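Local coordinates for aminotransferase, class IV (Brucella abortus, PDB 4TVI), which probably transfers the amino group of leucine, isoleucine or valine to 2-oxoglutarate, using a pyridoxal 5'-phosphate cofactor bound through a lysine, at residues A83-S88 with P124-E129; P231-T236 with I241-V246. One frame throughout, in Å; residues are numbered along the deposited sequence.

Interaction 1 (A83-S88 with P124-E129)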
ATOM      1  N   ALA A  83      13.455  -0.076 -17.047  1.00 16.40           N
ATOM      2  CA  ALA A  83      14.474  -0.428 -16.069  1.00 14.65           C
ATOM      3  C   ALA A  83      13.996  -0.178 -14.641  1.00 16.07           C
ATOM      4  O   ALA A  83      14.311  -0.949 -13.735  1.00 19.24           O
ATOM      5  CB  ALA A  83      15.754   0.347 -16.338  1.00 16.56           C
ATOM      6  N   ARG A  84      13.253   0.905 -14.429  1.00 13.44           N
ATOM      7  CA  ARG A  84      12.850   1.258 -13.076  1.00 13.79           C
ATOM      8  C   ARG A  84      11.856   0.258 -12.511  1.00 14.23           C
ATOM      9  O   ARG A  84      11.835   0.025 -11.302  1.00 13.38           O
ATOM     10  CB  ARG A  84      12.253   2.668 -13.025  1.00 15.78           C
ATOM     11  CG  ARG A  84      12.014   3.168 -11.592  1.00 12.21           C
ATOM     12  CD  ARG A  84      11.604   4.633 -11.570  1.00 12.09           C
ATOM     13  NE  ARG A  84      10.342   4.860 -12.266  1.00 15.83           N
ATOM     14  CZ  ARG A  84       9.823   6.063 -12.493  1.00 16.88           C
ATOM     15  NH1 ARG A  84      10.469   7.152 -12.093  1.00 18.07           N
ATOM     16  NH2 ARG A  84       8.665   6.180 -13.132  1.00 13.64           N
ATOM     17  N   ALA A  85      11.053  -0.354 -13.382  1.00 15.55           N
ATOM     18  CA  ALA A  85      10.108  -1.377 -12.937  1.00 16.43           C
ATOM     19  C   ALA A  85      10.847  -2.499 -12.214  1.00 16.81           C
ATOM     20  O   ALA A  85      10.395  -2.974 -11.171  1.00 16.67           O
ATOM     21  CB  ALA A  85       9.311  -1.932 -14.112  1.00 14.20           C
ATOM     22  N   ASN A  86      11.994  -2.905 -12.756  1.00 15.54           N
ATOM     23  CA  ASN A  86      12.805  -3.930 -12.104  1.00 16.15           C
ATOM     24  C   ASN A  86      13.394  -3.433 -10.791  1.00 18.21           C
ATOM     25  O   ASN A  86      13.456  -4.183  -9.813  1.00 16.59           O
ATOM     26  CB  ASN A  86      13.917  -4.417 -13.032  1.00 14.14           C
ATOM     27  CG  ASN A  86      13.390  -5.307 -14.144  1.00 17.64           C
ATOM     28  OD1 ASN A  86      12.232  -5.720 -14.120  1.00 15.96           O
ATOM     29  ND2 ASN A  86      14.242  -5.619 -15.114  1.00 17.14           N
ATOM     30  N   ASP A  87      13.814  -2.169 -10.765  1.00 17.66           N
ATOM     31  CA  ASP A  87      14.313  -1.571  -9.526  1.00 18.36           C
ATOM     32  C   ASP A  87      13.244  -1.581  -8.437  1.00 17.65           C
ATOM     33  O   ASP A  87      13.500  -2.001  -7.310  1.00 18.66           O
ATOM     34  CB  ASP A  87      14.780  -0.136  -9.759  1.00 16.67           C
ATOM     35  CG  ASP A  87      15.998  -0.055 -10.650  1.00 21.96           C
ATOM     36  OD1 ASP A  87      16.745  -1.054 -10.733  1.00 25.04           O
ATOM     37  OD2 ASP A  87      16.206   1.013 -11.267  1.00 22.35           O
ATOM     38  N   SER A  88      12.049  -1.114  -8.786  1.00 12.68           N
ATOM     39  CA  SER A  88      10.938  -1.065  -7.840  1.00 12.55           C
ATOM     40  C   SER A  88      10.599  -2.458  -7.330  1.00 12.75           C
ATOM     41  O   SER A  88      10.310  -2.633  -6.146  1.00 13.62           O
ATOM     42  CB  SER A  88       9.699  -0.439  -8.483  1.00 13.72           C
ATOM     43  OG  SER A  88       9.915   0.924  -8.814  1.00 14.72           O
ATOM     44  N   PRO A 124       3.910  -1.426 -16.926  1.00 14.41           N
ATOM     45  CA  PRO A 124       4.473  -2.694 -16.451  1.00 15.13           C
ATOM     46  C   PRO A 124       4.150  -2.916 -14.975  1.00 16.35           C
ATOM     47  O   PRO A 124       4.134  -1.946 -14.218  1.00 17.29           O
ATOM     48  CB  PRO A 124       5.984  -2.514 -16.649  1.00 13.35           C
ATOM     49  CG  PRO A 124       6.142  -1.279 -17.479  1.00 14.88           C
ATOM     50  CD  PRO A 124       4.958  -0.429 -17.188  1.00 13.19           C
ATOM     51  N   MET A 125       3.903  -4.160 -14.574  1.00 15.11           N
ATOM     52  CA  MET A 125       3.560  -4.452 -13.183  1.00 15.29           C
ATOM     53  C   MET A 125       4.185  -5.760 -12.692  1.00 17.56           C
ATOM     54  O   MET A 125       4.151  -6.775 -13.385  1.00 20.87           O
ATOM     55  CB  MET A 125       2.042  -4.509 -13.014  1.00 17.29           C
ATOM     56  CG  MET A 125       1.343  -3.166 -13.170  1.00 16.35           C
ATOM     57  SD  MET A 125      -0.456  -3.299 -13.120  1.00 18.93           S
ATOM     58  CE  MET A 125      -0.763  -4.271 -14.594  1.00 19.75           C
ATOM     59  N   TYR A 126       4.761  -5.714 -11.495  1.00 15.99           N
ATOM     60  CA  TYR A 126       5.296  -6.890 -10.814  1.00 17.29           C
ATOM     61  C   TYR A 126       4.606  -7.044  -9.464  1.00 17.94           C
ATOM     62  O   TYR A 126       4.286  -6.043  -8.824  1.00 18.84           O
ATOM     63  CB  TYR A 126       6.796  -6.772 -10.565  1.00 19.05           C
ATOM     64  CG  TYR A 126       7.721  -7.020 -11.731  1.00 18.36           C
ATOM     65  CD1 TYR A 126       7.764  -8.252 -12.371  1.00 18.50           C
ATOM     66  CD2 TYR A 126       8.610  -6.038 -12.140  1.00 18.39           C
ATOM     67  CE1 TYR A 126       8.644  -8.482 -13.421  1.00 19.55           C
ATOM     68  CE2 TYR A 126       9.486  -6.257 -13.177  1.00 19.93           C
ATOM     69  CZ  TYR A 126       9.502  -7.478 -13.818  1.00 19.92           C
ATOM     70  OH  TYR A 126      10.388  -7.685 -14.855  1.00 21.16           O
ATOM     71  N   TRP A 127       4.407  -8.282  -9.022  1.00 15.48           N
ATOM     72  CA  TRP A 127       3.804  -8.548  -7.719  1.00 15.47           C
ATOM     73  C   TRP A 127       4.091  -9.979  -7.263  1.00 14.61           C
ATOM     74  O   TRP A 127       4.447 -10.839  -8.069  1.00 16.77           O
ATOM     75  CB  TRP A 127       2.297  -8.306  -7.769  1.00 13.90           C
ATOM     76  CG  TRP A 127       1.561  -9.341  -8.579  1.00 18.27           C
ATOM     77  CD1 TRP A 127       0.971 -10.483  -8.113  1.00 19.58           C
ATOM     78  CD2 TRP A 127       1.351  -9.328  -9.998  1.00 17.48           C
ATOM     79  NE1 TRP A 127       0.402 -11.179  -9.155  1.00 21.80           N
ATOM     80  CE2 TRP A 127       0.624 -10.493 -10.323  1.00 18.83           C
ATOM     81  CE3 TRP A 127       1.710  -8.447 -11.025  1.00 20.12           C
ATOM     82  CZ2 TRP A 127       0.239 -10.794 -11.630  1.00 18.06           C
ATOM     83  CZ3 TRP A 127       1.327  -8.751 -12.327  1.00 21.37           C
ATOM     84  CH2 TRP A 127       0.601  -9.915 -12.616  1.00 18.76           C
ATOM     85  N   ALA A 128       3.919 -10.241  -5.974  1.00 15.49           N
ATOM     86  CA  ALA A 128       4.121 -11.589  -5.451  1.00 16.31           C
ATOM     87  C   ALA A 128       2.805 -12.348  -5.391  1.00 17.86           C
ATOM     88  O   ALA A 128       1.802 -11.820  -4.913  1.00 18.43           O
ATOM     89  CB  ALA A 128       4.762 -11.544  -4.076  1.00 16.04           C
ATOM     90  N   GLU A 129       2.809 -13.587  -5.881  1.00 17.99           N
ATOM     91  CA  GLU A 129       1.627 -14.437  -5.787  1.00 20.92           C
ATOM     92  C   GLU A 129       1.519 -15.112  -4.417  1.00 22.70           C
ATOM     93  O   GLU A 129       0.417 -15.380  -3.943  1.00 21.67           O
ATOM     94  CB  GLU A 129       1.627 -15.508  -6.879  1.00 19.58           C
ATOM     95  CG  GLU A 129       1.143 -15.027  -8.230  1.00 19.57           C
ATOM     96  CD  GLU A 129      -0.336 -14.689  -8.227  1.00 21.01           C
ATOM     97  OE1 GLU A 129      -1.080 -15.269  -7.404  1.00 23.24           O
ATOM     98  OE2 GLU A 129      -0.754 -13.840  -9.044  1.00 19.00           O
TER
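The ring of Tyr126 meets helix 83-88 with its edge: Asn86 OD1 and the backbone oxygen of Ala85 both lie near the ring plane, on the CD2-CE2 side. The same ring also meets that of Phe145, the two planes being steeply inclined to each other. Ala85 O is 3.7 Å from CD2 of Tyr126, while Asn86 OD1 sits beyond CE2 and accepts a hydrogen bond from the phenol, Tyr126 OH to Asn86 OD1 being 2.8 Å. The hydroxyl reaches this amide oxygen in the carbonyl plane, at a C=O...O angle of 149°, although amide and ring planes are turned 37° apart. With chi1 of -74°, Asn86 swings CG to the side opposite its carbonyl carbon, which carries the amide from the flank of the helix to the tyrosine. The neighbouring methyl does the apolar work: Ala85 CB points toward the strand and rests 4.2 Å from Pro124 CB and 4.4 Å from Tyr126 CE2. Helix and strand run nearly parallel, with axes 8.7 Å from each other. On the strand, Trp127 turns to the other side and gives its indole N-H to Glu129, NE1 to OE2 2.9 Å; that carboxylate also forms a salt bridge with Arg49 of the second subunit. Leu98 completes the central pair: its O accepts from Asn86 ND2, and its N is hydrogen-bonded with Tyr126 OH. The buried amide is thus held at both ends, OD1 by the phenol and ND2 by Leu98 O, which fixes its rotation and ties helix, strand and loop together.

Interaction 2 (P231-T236 with I241-V246)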
ATOM      1  N   PRO A 231      12.235  20.811  -6.221  1.00 12.74           N
ATOM      2  CA  PRO A 231      12.689  20.162  -4.986  1.00 13.80           C
ATOM      3  C   PRO A 231      13.866  19.221  -5.206  1.00 14.36           C
ATOM      4  O   PRO A 231      13.838  18.395  -6.123  1.00 14.77           O
ATOM      5  CB  PRO A 231      11.457  19.381  -4.529  1.00 15.68           C
ATOM      6  CG  PRO A 231      10.316  20.174  -5.046  1.00 17.16           C
ATOM      7  CD  PRO A 231      10.772  20.742  -6.368  1.00 14.21           C
ATOM      8  N   VAL A 232      14.890  19.350  -4.370  1.00 15.71           N
ATOM      9  CA  VAL A 232      16.025  18.445  -4.442  1.00 17.71           C
ATOM     10  C   VAL A 232      15.536  17.058  -4.035  1.00 17.18           C
ATOM     11  O   VAL A 232      14.802  16.918  -3.050  1.00 17.87           O
ATOM     12  CB  VAL A 232      17.200  18.907  -3.537  1.00 21.19           C
ATOM     13  CG1 VAL A 232      16.753  19.070  -2.089  1.00 14.64           C
ATOM     14  CG2 VAL A 232      18.373  17.941  -3.630  1.00 22.42           C
ATOM     15  N   PRO A 233      15.894  16.028  -4.822  1.00 16.53           N
ATOM     16  CA  PRO A 233      15.516  14.657  -4.459  1.00 14.48           C
ATOM     17  C   PRO A 233      16.076  14.291  -3.101  1.00 16.77           C
ATOM     18  O   PRO A 233      17.279  14.442  -2.904  1.00 20.02           O
ATOM     19  CB  PRO A 233      16.158  13.805  -5.560  1.00 14.41           C
ATOM     20  CG  PRO A 233      16.325  14.741  -6.721  1.00 16.19           C
ATOM     21  CD  PRO A 233      16.624  16.083  -6.103  1.00 16.48           C
ATOM     22  N   ASN A 234      15.232  13.847  -2.173  1.00 16.01           N
ATOM     23  CA  ASN A 234      15.727  13.438  -0.863  1.00 16.27           C
ATOM     24  C   ASN A 234      15.165  12.076  -0.459  1.00 16.50           C
ATOM     25  O   ASN A 234      15.320  11.646   0.679  1.00 15.92           O
ATOM     26  CB  ASN A 234      15.398  14.493   0.202  1.00 17.98           C
ATOM     27  CG  ASN A 234      13.900  14.634   0.468  1.00 19.00           C
ATOM     28  OD1 ASN A 234      13.066  13.984  -0.172  1.00 14.71           O
ATOM     29  ND2 ASN A 234      13.556  15.487   1.428  1.00 14.89           N
ATOM     30  N   GLY A 235      14.498  11.409  -1.399  1.00 17.89           N
ATOM     31  CA  GLY A 235      14.017  10.056  -1.169  1.00 17.23           C
ATOM     32  C   GLY A 235      12.591   9.935  -0.662  1.00 17.41           C
ATOM     33  O   GLY A 235      12.076   8.828  -0.527  1.00 19.02           O
ATOM     34  N   THR A 236      11.945  11.063  -0.387  1.00 15.98           N
ATOM     35  CA  THR A 236      10.582  11.029   0.133  1.00 18.60           C
ATOM     36  C   THR A 236       9.604  11.037  -1.029  1.00 19.00           C
ATOM     37  O   THR A 236       8.401  10.832  -0.850  1.00 17.18           O
ATOM     38  CB  THR A 236      10.287  12.219   1.064  1.00 17.63           C
ATOM     39  OG1 THR A 236      10.459  13.443   0.340  1.00 13.62           O
ATOM     40  CG2 THR A 236      11.214  12.198   2.256  1.00 14.97           C
ATOM     41  N   ILE A 241      11.588  10.252 -13.983  1.00 18.24           N
ATOM     42  CA  ILE A 241      12.340  10.138 -15.224  1.00 16.57           C
ATOM     43  C   ILE A 241      12.042  11.315 -16.151  1.00 15.73           C
ATOM     44  O   ILE A 241      12.938  11.826 -16.829  1.00 16.07           O
ATOM     45  CB  ILE A 241      12.026   8.808 -15.930  1.00 16.97           C
ATOM     46  CG1 ILE A 241      12.617   7.651 -15.125  1.00 15.39           C
ATOM     47  CG2 ILE A 241      12.580   8.796 -17.349  1.00 18.29           C
ATOM     48  CD1 ILE A 241      12.193   6.317 -15.611  1.00 15.02           C
ATOM     49  N   THR A 242      10.784  11.752 -16.171  1.00 15.16           N
ATOM     50  CA  THR A 242      10.403  12.911 -16.973  1.00 16.64           C
ATOM     51  C   THR A 242      11.066  14.160 -16.404  1.00 16.71           C
ATOM     52  O   THR A 242      11.557  15.009 -17.146  1.00 12.27           O
ATOM     53  CB  THR A 242       8.881  13.117 -17.010  1.00 16.26           C
ATOM     54  OG1 THR A 242       8.223  11.849 -17.130  1.00 17.13           O
ATOM     55  CG2 THR A 242       8.495  14.013 -18.186  1.00 15.34           C
ATOM     56  N   ARG A 243      11.071  14.247 -15.077  1.00 10.68           N
ATOM     57  CA  ARG A 243      11.720  15.332 -14.340  1.00 14.13           C
ATOM     58  C   ARG A 243      13.184  15.494 -14.736  1.00 12.68           C
ATOM     59  O   ARG A 243      13.624  16.594 -15.076  1.00 13.52           O
ATOM     60  CB  ARG A 243      11.617  15.075 -12.831  1.00 15.57           C
ATOM     61  CG  ARG A 243      12.480  15.991 -11.961  1.00 14.82           C
ATOM     62  CD  ARG A 243      12.600  15.428 -10.552  1.00 16.64           C
ATOM     63  NE  ARG A 243      13.358  16.314  -9.678  1.00 19.05           N
ATOM     64  CZ  ARG A 243      14.682  16.340  -9.611  1.00 19.38           C
ATOM     65  NH1 ARG A 243      15.408  15.513 -10.360  1.00 18.13           N
ATOM     66  NH2 ARG A 243      15.280  17.198  -8.795  1.00 20.90           N
ATOM     67  N   GLN A 244      13.927  14.391 -14.710  1.00 12.38           N
ATOM     68  CA  GLN A 244      15.342  14.403 -15.063  1.00 14.87           C
ATOM     69  C   GLN A 244      15.551  14.818 -16.516  1.00 17.74           C
ATOM     70  O   GLN A 244      16.497  15.535 -16.831  1.00 20.37           O
ATOM     71  CB  GLN A 244      15.964  13.025 -14.828  1.00 17.16           C
ATOM     72  CG  GLN A 244      15.944  12.559 -13.378  1.00 18.24           C
ATOM     73  CD  GLN A 244      16.348  11.104 -13.238  1.00 19.66           C
ATOM     74  OE1 GLN A 244      17.272  10.634 -13.905  1.00 18.02           O
ATOM     75  NE2 GLN A 244      15.641  10.375 -12.383  1.00 21.01           N
ATOM     76  N   ARG A 245      14.668  14.357 -17.398  1.00 18.44           N
ATOM     77  CA  ARG A 245      14.778  14.677 -18.814  1.00 18.03           C
ATOM     78  C   ARG A 245      14.577  16.171 -19.042  1.00 17.20           C
ATOM     79  O   ARG A 245      15.328  16.792 -19.794  1.00 17.54           O
ATOM     80  CB  ARG A 245      13.765  13.875 -19.638  1.00 16.72           C
ATOM     81  CG  ARG A 245      13.873  14.120 -21.147  1.00 17.79           C
ATOM     82  CD  ARG A 245      15.262  13.740 -21.665  1.00 18.32           C
ATOM     83  NE  ARG A 245      15.542  12.326 -21.442  1.00 18.52           N
ATOM     84  CZ  ARG A 245      16.708  11.736 -21.688  1.00 20.68           C
ATOM     85  NH1 ARG A 245      17.727  12.440 -22.171  1.00 23.63           N
ATOM     86  NH2 ARG A 245      16.852  10.438 -21.451  1.00 16.99           N
ATOM     87  N   VAL A 246      13.565  16.737 -18.387  1.00 14.34           N
ATOM     88  CA  VAL A 246      13.252  18.161 -18.509  1.00 14.91           C
ATOM     89  C   VAL A 246      14.378  19.042 -17.943  1.00 16.82           C
ATOM     90  O   VAL A 246      14.750  20.064 -18.538  1.00 16.55           O
ATOM     91  CB  VAL A 246      11.915  18.492 -17.804  1.00 14.87           C
ATOM     92  CG1 VAL A 246      11.732  20.002 -17.634  1.00 15.06           C
ATOM     93  CG2 VAL A 246      10.745  17.882 -18.569  1.00 15.22           C
TER
HETATM   94  O   HOH W   1      11.960  17.816  -7.882  1.00 15.16           O
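Arg243 presents its guanidinium to Pro231 and Pro233 in two different ways, one at the edge and one over a face. A chi1 of 169°, with the chain extended from CG to NE, carries the guanidinium across from helix 241-246 to the prolines of the loop, although the nearest CA atoms, those of Pro231 and Arg243, are 10.6 Å apart. At the edge, NH2 of Arg243 donates to Pro231 O over 3.3 Å, a long bond with an N-H...O angle of 149° and the acceptor 21° out of the guanidinium plane. One water reinforces it, accepting from Arg243 NE at 2.7 Å and donating to Pro231 O at 2.6 Å. Pro233 CG lies over one face, 3.7 Å from Arg243 CZ, and CD of Pro233 comes to 3.2 Å from NH2 of Arg243. The charge itself is met by Glu259 OE1, which forms a salt bridge with NH2. Beyond the prolines, Asn234 OD1 accepts from Thr236 N, 3.1 Å, and from Thr236 OG1, 2.7 Å. The first of these bonds defines an Asx turn, in the loop that links strand 227-231 to helix 241-252, the helix whose first turn binds the cofactor phosphate.

In the fold
Interaction 1 packs a helix on the five-stranded antiparallel sheet, whereas interaction 2 lies where the chain leaves strand 227-231 of the larger mixed sheet for helix 241-252. Their centres are about 20 Å apart, yet helices 83-88 and 241-246 touch, with Arg84 NH1 3.7 Å from Ile241 CG1. That junction is at the cofactor, carried by the modified lysine at position 180. Arg84 NH1 and Ile241 N both hydrogen-bond to phosphate oxygen OP1, and Thr242 OG1 to OP2. Interaction 1 thus seats one phosphate-binding helix on its sheet, and interaction 2 ties the other to its preceding loop through Arg243, which follows directly after the phosphate-binding Ile241 and Thr242.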